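Local atomic coordinates of dextranase (PDB entry 6NZS), a protein that catalyses the endohydrolysis of alpha-1,6-glucosidic linkages in dextran. Residues Y144-Y158 against A177-E191. Numbering follows the deposited sequence.
Sequences YRFSVEFEPQLYTAY and AIHTEPRNSMMIFAE
Tyr155 and Glu181 face each other as a hydrogen-bonded antiparallel pair, their side chains side by side and pointing the same way. CG of Tyr155 stands between its backbone N and carbonyl carbon (chi1 83°), which swings the ring over toward Glu181; the long, extended Glu181 then reaches the phenol, whose OH donates to OE2 at 2.7 Å from the anti side. Arg437 pairs with the same carboxylate oxygen and Trp406 binds OE1, so the buried carboxylate is probably stabilised by all three donors. A phenylalanine in place of Tyr155 lacks the hydroxyl, and the Glu181 carboxylate, left without that donor, would probably be less firmly fixed. The Arg183 guanidinium lays one face over CB of Tyr155, while its NH1 is held by the carbonyl O of Ala81. OG1 of Thr156 and OG1 of Thr180 share a hydrogen bond of 2.7 Å, each short side chain reaching across the close non-hydrogen-bonded pair.

At the bend between the two ladders, OE1 of Gln153 accepts ND2 of Asn184 at 2.7 Å, the amide planes 36° apart, while Pro182 lays CG and CD against the Glu149 chain, whose carboxylate reaches His435. Beyond it, Ile188 sets CB over one face of the Phe146 ring, 4.0 Å from its centroid in a CH-pi contact, and its CD1 meets CG2 of Val148 at 3.6 Å. On the opposite face from Phe146 and Ile188, Arg145 rests CG 3.5 Å from CD1 of Phe189 and forms a salt bridge from NH1 to the syn side of OE2 of Glu191, 2.9 Å, the guanidinium and carboxylate planes 80° apart; Lys359 binds the other oxygen.

Two antiparallel ladders, 154-158/177-182 interrupted by a classic beta bulge at Ile178-His179 opposite Ala157, thus carry the N-terminal Ig-like domain of family 49 onto its beta-solenoid.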
loop_
_atom_site.group_PDB
_atom_site.type_symbol
_atom_site.label_atom_id
_atom_site.label_comp_id
_atom_site.label_asym_id
_atom_site.label_seq_id
_atom_site.Cartn_x
_atom_site.Cartn_y
_atom_site.Cartn_z
ATOM N N TYR A 144 -11.340 5.933 -9.169
ATOM C CA TYR A 144 -10.666 4.689 -9.515
ATOM C C TYR A 144 -9.165 4.901 -9.432
ATOM O O TYR A 144 -8.654 5.920 -9.900
ATOM C CB TYR A 144 -10.995 4.283 -10.960
ATOM C CG TYR A 144 -12.386 3.752 -11.179
ATOM C CD1 TYR A 144 -13.440 4.611 -11.499
ATOM C CD2 TYR A 144 -12.663 2.391 -11.069
ATOM C CE1 TYR A 144 -14.722 4.126 -11.705
ATOM C CE2 TYR A 144 -13.957 1.901 -11.273
ATOM C CZ TYR A 144 -14.976 2.780 -11.589
ATOM O OH TYR A 144 -16.268 2.323 -11.796
ATOM N N ARG A 145 -8.465 3.938 -8.837
ATOM C CA ARG A 145 -7.004 3.906 -8.827
ATOM C C ARG A 145 -6.580 2.615 -9.513
ATOM O O ARG A 145 -6.975 1.525 -9.081
ATOM C CB ARG A 145 -6.487 3.952 -7.384
ATOM C CG ARG A 145 -6.738 5.307 -6.678
ATOM C CD ARG A 145 -7.286 5.155 -5.251
ATOM N NE ARG A 145 -8.593 4.491 -5.226
ATOM C CZ ARG A 145 -9.749 5.077 -5.519
ATOM N NH1 ARG A 145 -9.794 6.357 -5.867
ATOM N NH2 ARG A 145 -10.874 4.372 -5.473
ATOM N N PHE A 146 -5.811 2.726 -10.595
ATOM C CA PHE A 146 -5.548 1.548 -11.414
ATOM C C PHE A 146 -4.220 1.682 -12.141
ATOM O O PHE A 146 -3.656 2.776 -12.260
ATOM C CB PHE A 146 -6.700 1.276 -12.404
ATOM C CG PHE A 146 -6.973 2.401 -13.373
ATOM C CD1 PHE A 146 -7.743 3.489 -12.999
ATOM C CD2 PHE A 146 -6.475 2.346 -14.672
ATOM C CE1 PHE A 146 -7.996 4.509 -13.898
ATOM C CE2 PHE A 146 -6.717 3.352 -15.578
ATOM C CZ PHE A 146 -7.491 4.435 -15.195
ATOM N N SER A 147 -3.744 0.545 -12.646
ATOM C CA SER A 147 -2.473 0.426 -13.341
ATOM C C SER A 147 -2.720 0.263 -14.837
ATOM O O SER A 147 -3.614 -0.488 -15.254
ATOM C CB SER A 147 -1.752 -0.818 -12.809
ATOM O OG SER A 147 -0.593 -1.093 -13.570
ATOM N N VAL A 148 -1.918 0.966 -15.639
ATOM C CA VAL A 148 -1.966 0.914 -17.099
ATOM C C VAL A 148 -0.692 0.226 -17.583
ATOM O O VAL A 148 0.420 0.700 -17.312
ATOM C CB VAL A 148 -2.094 2.327 -17.692
ATOM C CG1 VAL A 148 -2.073 2.286 -19.212
ATOM C CG2 VAL A 148 -3.367 3.004 -17.180
ATOM N N GLU A 149 -0.845 -0.898 -18.286
ATOM C CA GLU A 149 0.262 -1.836 -18.511
ATOM C C GLU A 149 0.476 -2.061 -20.008
ATOM O O GLU A 149 -0.225 -2.864 -20.637
ATOM C CB GLU A 149 -0.001 -3.136 -17.750
ATOM C CG GLU A 149 -0.458 -2.850 -16.316
ATOM C CD GLU A 149 -0.288 -3.992 -15.336
ATOM O OE1 GLU A 149 0.016 -5.137 -15.748
ATOM O OE2 GLU A 149 -0.447 -3.723 -14.132
ATOM N N PHE A 150 1.451 -1.357 -20.579
ATOM C CA PHE A 150 1.797 -1.545 -21.984
ATOM C C PHE A 150 2.638 -2.813 -22.122
ATOM O O PHE A 150 3.649 -2.977 -21.427
ATOM C CB PHE A 150 2.607 -0.352 -22.491
ATOM C CG PHE A 150 1.793 0.884 -22.768
ATOM C CD1 PHE A 150 1.344 1.692 -21.728
ATOM C CD2 PHE A 150 1.517 1.259 -24.072
ATOM C CE1 PHE A 150 0.612 2.842 -21.990
ATOM C CE2 PHE A 150 0.782 2.407 -24.339
ATOM C CZ PHE A 150 0.330 3.194 -23.297
ATOM N N GLU A 151 2.221 -3.707 -23.019
ATOM C CA GLU A 151 2.927 -4.974 -23.211
ATOM C C GLU A 151 4.441 -4.849 -23.393
ATOM O O GLU A 151 5.172 -5.633 -22.761
ATOM C CB GLU A 151 2.268 -5.782 -24.339
ATOM C CG GLU A 151 2.651 -7.253 -24.331
ATOM C CD GLU A 151 1.941 -8.027 -25.420
ATOM O OE1 GLU A 151 0.690 -8.012 -25.442
ATOM O OE2 GLU A 151 2.635 -8.639 -26.258
ATOM N N PRO A 152 4.978 -3.918 -24.197
ATOM C CA PRO A 152 6.444 -3.833 -24.336
ATOM C C PRO A 152 7.176 -3.452 -23.058
ATOM O O PRO A 152 8.403 -3.617 -23.005
ATOM C CB PRO A 152 6.646 -2.764 -25.422
ATOM C CG PRO A 152 5.333 -2.627 -26.092
ATOM C CD PRO A 152 4.284 -2.987 -25.108
ATOM N N GLN A 153 6.479 -2.943 -22.038
ATOM C CA GLN A 153 7.095 -2.607 -20.761
ATOM C C GLN A 153 7.151 -3.783 -19.792
ATOM O O GLN A 153 7.826 -3.683 -18.760
ATOM C CB GLN A 153 6.359 -1.414 -20.137
ATOM C CG GLN A 153 6.807 -0.085 -20.721
ATOM C CD GLN A 153 8.220 0.242 -20.309
ATOM O OE1 GLN A 153 8.554 0.183 -19.128
ATOM N NE2 GLN A 153 9.072 0.548 -21.277
ATOM N N LEU A 154 6.476 -4.885 -20.090
ATOM C CA LEU A 154 6.449 -6.012 -19.169
ATOM C C LEU A 154 7.815 -6.672 -19.074
ATOM O O LEU A 154 8.529 -6.816 -20.069
ATOM C CB LEU A 154 5.428 -7.054 -19.629
ATOM C CG LEU A 154 3.966 -6.603 -19.666
ATOM C CD1 LEU A 154 3.066 -7.739 -20.126
ATOM C CD2 LEU A 154 3.550 -6.089 -18.289
ATOM N N TYR A 155 8.154 -7.107 -17.868
ATOM C CA TYR A 155 9.293 -7.980 -17.630
ATOM C C TYR A 155 8.850 -9.027 -16.615
ATOM O O TYR A 155 7.837 -8.868 -15.923
ATOM C CB TYR A 155 10.517 -7.199 -17.101
ATOM C CG TYR A 155 10.405 -7.006 -15.609
ATOM C CD1 TYR A 155 9.514 -6.077 -15.086
ATOM C CD2 TYR A 155 11.117 -7.810 -14.718
ATOM C CE1 TYR A 155 9.345 -5.932 -13.732
ATOM C CE2 TYR A 155 10.951 -7.677 -13.361
ATOM C CZ TYR A 155 10.062 -6.732 -12.867
ATOM O OH TYR A 155 9.884 -6.597 -11.513
ATOM N N THR A 156 9.627 -10.097 -16.498
ATOM C CA THR A 156 9.363 -11.131 -15.508
ATOM C C THR A 156 10.481 -11.135 -14.478
ATOM O O THR A 156 11.667 -11.165 -14.837
ATOM C CB THR A 156 9.223 -12.507 -16.168
ATOM O OG1 THR A 156 8.102 -12.478 -17.071
ATOM C CG2 THR A 156 9.017 -13.607 -15.117
ATOM N N ALA A 157 10.101 -11.084 -13.203
ATOM C CA ALA A 157 11.046 -11.295 -12.115
ATOM C C ALA A 157 11.182 -12.791 -11.861
ATOM O O ALA A 157 10.177 -13.511 -11.806
ATOM C CB ALA A 157 10.548 -10.602 -10.850
ATOM N N TYR A 158 12.426 -13.252 -11.719
ATOM C CA TYR A 158 12.737 -14.651 -11.446
ATOM C C TYR A 158 13.477 -14.790 -10.124
ATOM O O TYR A 158 14.183 -13.881 -9.693
ATOM C CB TYR A 158 13.653 -15.224 -12.537
ATOM C CG TYR A 158 13.008 -15.268 -13.892
ATOM C CD1 TYR A 158 13.064 -14.168 -14.742
ATOM C CD2 TYR A 158 12.343 -16.404 -14.328
ATOM C CE1 TYR A 158 12.471 -14.199 -15.995
ATOM C CE2 TYR A 158 11.747 -16.442 -15.582
ATOM C CZ TYR A 158 11.805 -15.335 -16.402
ATOM O OH TYR A 158 11.217 -15.373 -17.655
ATOM N N ALA A 177 10.144 -18.441 -12.418
ATOM C CA ALA A 177 9.332 -17.236 -12.594
ATOM C C ALA A 177 8.589 -16.895 -11.307
ATOM O O ALA A 177 7.997 -17.769 -10.664
ATOM C CB ALA A 177 8.335 -17.433 -13.735
ATOM N N ILE A 178 8.631 -15.621 -10.932
ATOM C CA ILE A 178 7.949 -15.115 -9.745
ATOM C C ILE A 178 6.730 -14.269 -10.116
ATOM O O ILE A 178 5.638 -14.473 -9.577
ATOM C CB ILE A 178 8.931 -14.340 -8.834
ATOM C CG1 ILE A 178 9.989 -15.293 -8.250
ATOM C CG2 ILE A 178 8.192 -13.583 -7.732
ATOM C CD1 ILE A 178 9.422 -16.488 -7.468
ATOM N N HIS A 179 6.893 -13.321 -11.040
ATOM C CA HIS A 179 5.779 -12.451 -11.389
ATOM C C HIS A 179 6.140 -11.630 -12.617
ATOM O O HIS A 179 7.308 -11.297 -12.824
ATOM C CB HIS A 179 5.437 -11.511 -10.223
ATOM C CG HIS A 179 4.084 -10.886 -10.347
ATOM N ND1 HIS A 179 2.927 -11.543 -9.981
ATOM C CD2 HIS A 179 3.700 -9.679 -10.824
ATOM C CE1 HIS A 179 1.887 -10.760 -10.223
ATOM N NE2 HIS A 179 2.328 -9.625 -10.733
ATOM N N THR A 180 5.127 -11.297 -13.417
ATOM C CA THR A 180 5.283 -10.474 -14.611
ATOM C C THR A 180 4.536 -9.158 -14.421
ATOM O O THR A 180 3.361 -9.156 -14.040
ATOM C CB THR A 180 4.748 -11.225 -15.830
ATOM O OG1 THR A 180 5.558 -12.387 -16.047
ATOM C CG2 THR A 180 4.795 -10.350 -17.078
ATOM N N GLU A 181 5.212 -8.040 -14.666
ATOM C CA GLU A 181 4.619 -6.733 -14.406
ATOM C C GLU A 181 5.373 -5.691 -15.226
ATOM O O GLU A 181 6.458 -5.977 -15.765
ATOM C CB GLU A 181 4.686 -6.388 -12.910
ATOM C CG GLU A 181 6.128 -6.114 -12.469
ATOM C CD GLU A 181 6.335 -5.953 -10.972
ATOM O OE1 GLU A 181 5.354 -5.940 -10.210
ATOM O OE2 GLU A 181 7.507 -5.842 -10.556
ATOM N N PRO A 182 4.829 -4.475 -15.352
ATOM C CA PRO A 182 5.589 -3.406 -16.020
ATOM C C PRO A 182 6.871 -3.095 -15.257
ATOM O O PRO A 182 6.869 -2.970 -14.031
ATOM C CB PRO A 182 4.621 -2.210 -15.988
ATOM C CG PRO A 182 3.256 -2.854 -15.914
ATOM C CD PRO A 182 3.444 -4.057 -15.045
ATOM N N ARG A 183 7.977 -2.963 -15.998
ATOM C CA ARG A 183 9.214 -2.483 -15.379
ATOM C C ARG A 183 9.045 -1.050 -14.897
ATOM O O ARG A 183 9.474 -0.697 -13.789
ATOM C CB ARG A 183 10.358 -2.541 -16.390
ATOM C CG ARG A 183 11.712 -2.190 -15.781
ATOM C CD ARG A 183 12.871 -2.219 -16.791
ATOM N NE ARG A 183 12.926 -3.444 -17.599
ATOM C CZ ARG A 183 13.683 -4.511 -17.337
ATOM N NH1 ARG A 183 14.474 -4.557 -16.269
ATOM N NH2 ARG A 183 13.647 -5.552 -18.156
ATOM N N ASN A 184 8.432 -0.216 -15.732
ATOM C CA ASN A 184 8.115 1.164 -15.400
ATOM C C ASN A 184 6.599 1.212 -15.261
ATOM O O ASN A 184 5.870 1.205 -16.258
ATOM C CB ASN A 184 8.641 2.086 -16.495
ATOM C CG ASN A 184 10.139 1.980 -16.643
ATOM O OD1 ASN A 184 10.886 2.392 -15.759
ATOM N ND2 ASN A 184 10.590 1.397 -17.748
ATOM N N SER A 185 6.131 1.193 -14.026
ATOM C CA SER A 185 4.696 1.128 -13.814
ATOM C C SER A 185 4.054 2.500 -13.986
ATOM O O SER A 185 4.710 3.547 -13.917
ATOM C CB SER A 185 4.381 0.515 -12.453
ATOM O OG SER A 185 4.906 1.272 -11.379
ATOM N N MET A 186 2.744 2.480 -14.233
ATOM C CA MET A 186 1.977 3.696 -14.493
ATOM C C MET A 186 0.634 3.563 -13.790
ATOM O O MET A 186 -0.218 2.781 -14.227
ATOM C CB MET A 186 1.769 3.916 -15.993
ATOM C CG MET A 186 0.891 5.134 -16.322
ATOM S SD MET A 186 1.595 6.677 -15.690
ATOM C CE MET A 186 0.278 7.828 -16.079
ATOM N N MET A 187 0.443 4.337 -12.719
ATOM C CA MET A 187 -0.804 4.359 -11.974
ATOM C C MET A 187 -1.585 5.611 -12.332
ATOM O O MET A 187 -1.009 6.689 -12.508
ATOM C CB MET A 187 -0.510 4.374 -10.475
ATOM C CG MET A 187 -0.987 3.137 -9.750
ATOM S SD MET A 187 -0.242 1.638 -10.401
ATOM C CE MET A 187 1.494 2.027 -10.137
ATOM N N ILE A 188 -2.900 5.462 -12.447
ATOM C CA ILE A 188 -3.809 6.593 -12.592
ATOM C C ILE A 188 -4.689 6.647 -11.354
ATOM O O ILE A 188 -5.326 5.648 -10.988
ATOM C CB ILE A 188 -4.668 6.493 -13.863
ATOM C CG1 ILE A 188 -3.780 6.533 -15.110
ATOM C CG2 ILE A 188 -5.710 7.626 -13.898
ATOM C CD1 ILE A 188 -4.529 6.309 -16.418
ATOM N N PHE A 189 -4.717 7.804 -10.706
ATOM C CA PHE A 189 -5.577 8.044 -9.561
ATOM C C PHE A 189 -6.613 9.068 -10.028
ATOM O O PHE A 189 -6.368 10.276 -10.003
ATOM C CB PHE A 189 -4.764 8.580 -8.381
ATOM C CG PHE A 189 -3.656 7.661 -7.909
ATOM C CD1 PHE A 189 -3.715 6.277 -8.095
ATOM C CD2 PHE A 189 -2.559 8.198 -7.254
ATOM C CE1 PHE A 189 -2.686 5.456 -7.636
ATOM C CE2 PHE A 189 -1.538 7.387 -6.792
ATOM C CZ PHE A 189 -1.598 6.010 -6.984
ATOM N N ALA A 190 -7.758 8.564 -10.500
ATOM C CA ALA A 190 -8.872 9.390 -10.965
ATOM C C ALA A 190 -9.758 9.617 -9.754
ATOM O O ALA A 190 -10.510 8.727 -9.353
ATOM C CB ALA A 190 -9.629 8.668 -12.077
ATOM N N GLU A 191 -9.647 10.795 -9.154
ATOM C CA GLU A 191 -10.228 11.045 -7.852
ATOM C C GLU A 191 -11.441 11.959 -7.968
ATOM O O GLU A 191 -11.477 12.857 -8.815
ATOM C CB GLU A 191 -9.194 11.703 -6.929
ATOM C CG GLU A 191 -7.929 10.870 -6.722
ATOM C CD GLU A 191 -8.227 9.504 -6.179
ATOM O OE1 GLU A 191 -8.612 9.439 -5.008
ATOM O OE2 GLU A 191 -8.059 8.486 -6.900
HETATM O O HOH W 1 1.562 -0.022 -14.816
HETATM O O HOH W 2 11.015 -3.934 -19.949
HETATM O O HOH W 3 11.495 -5.886 -20.661
#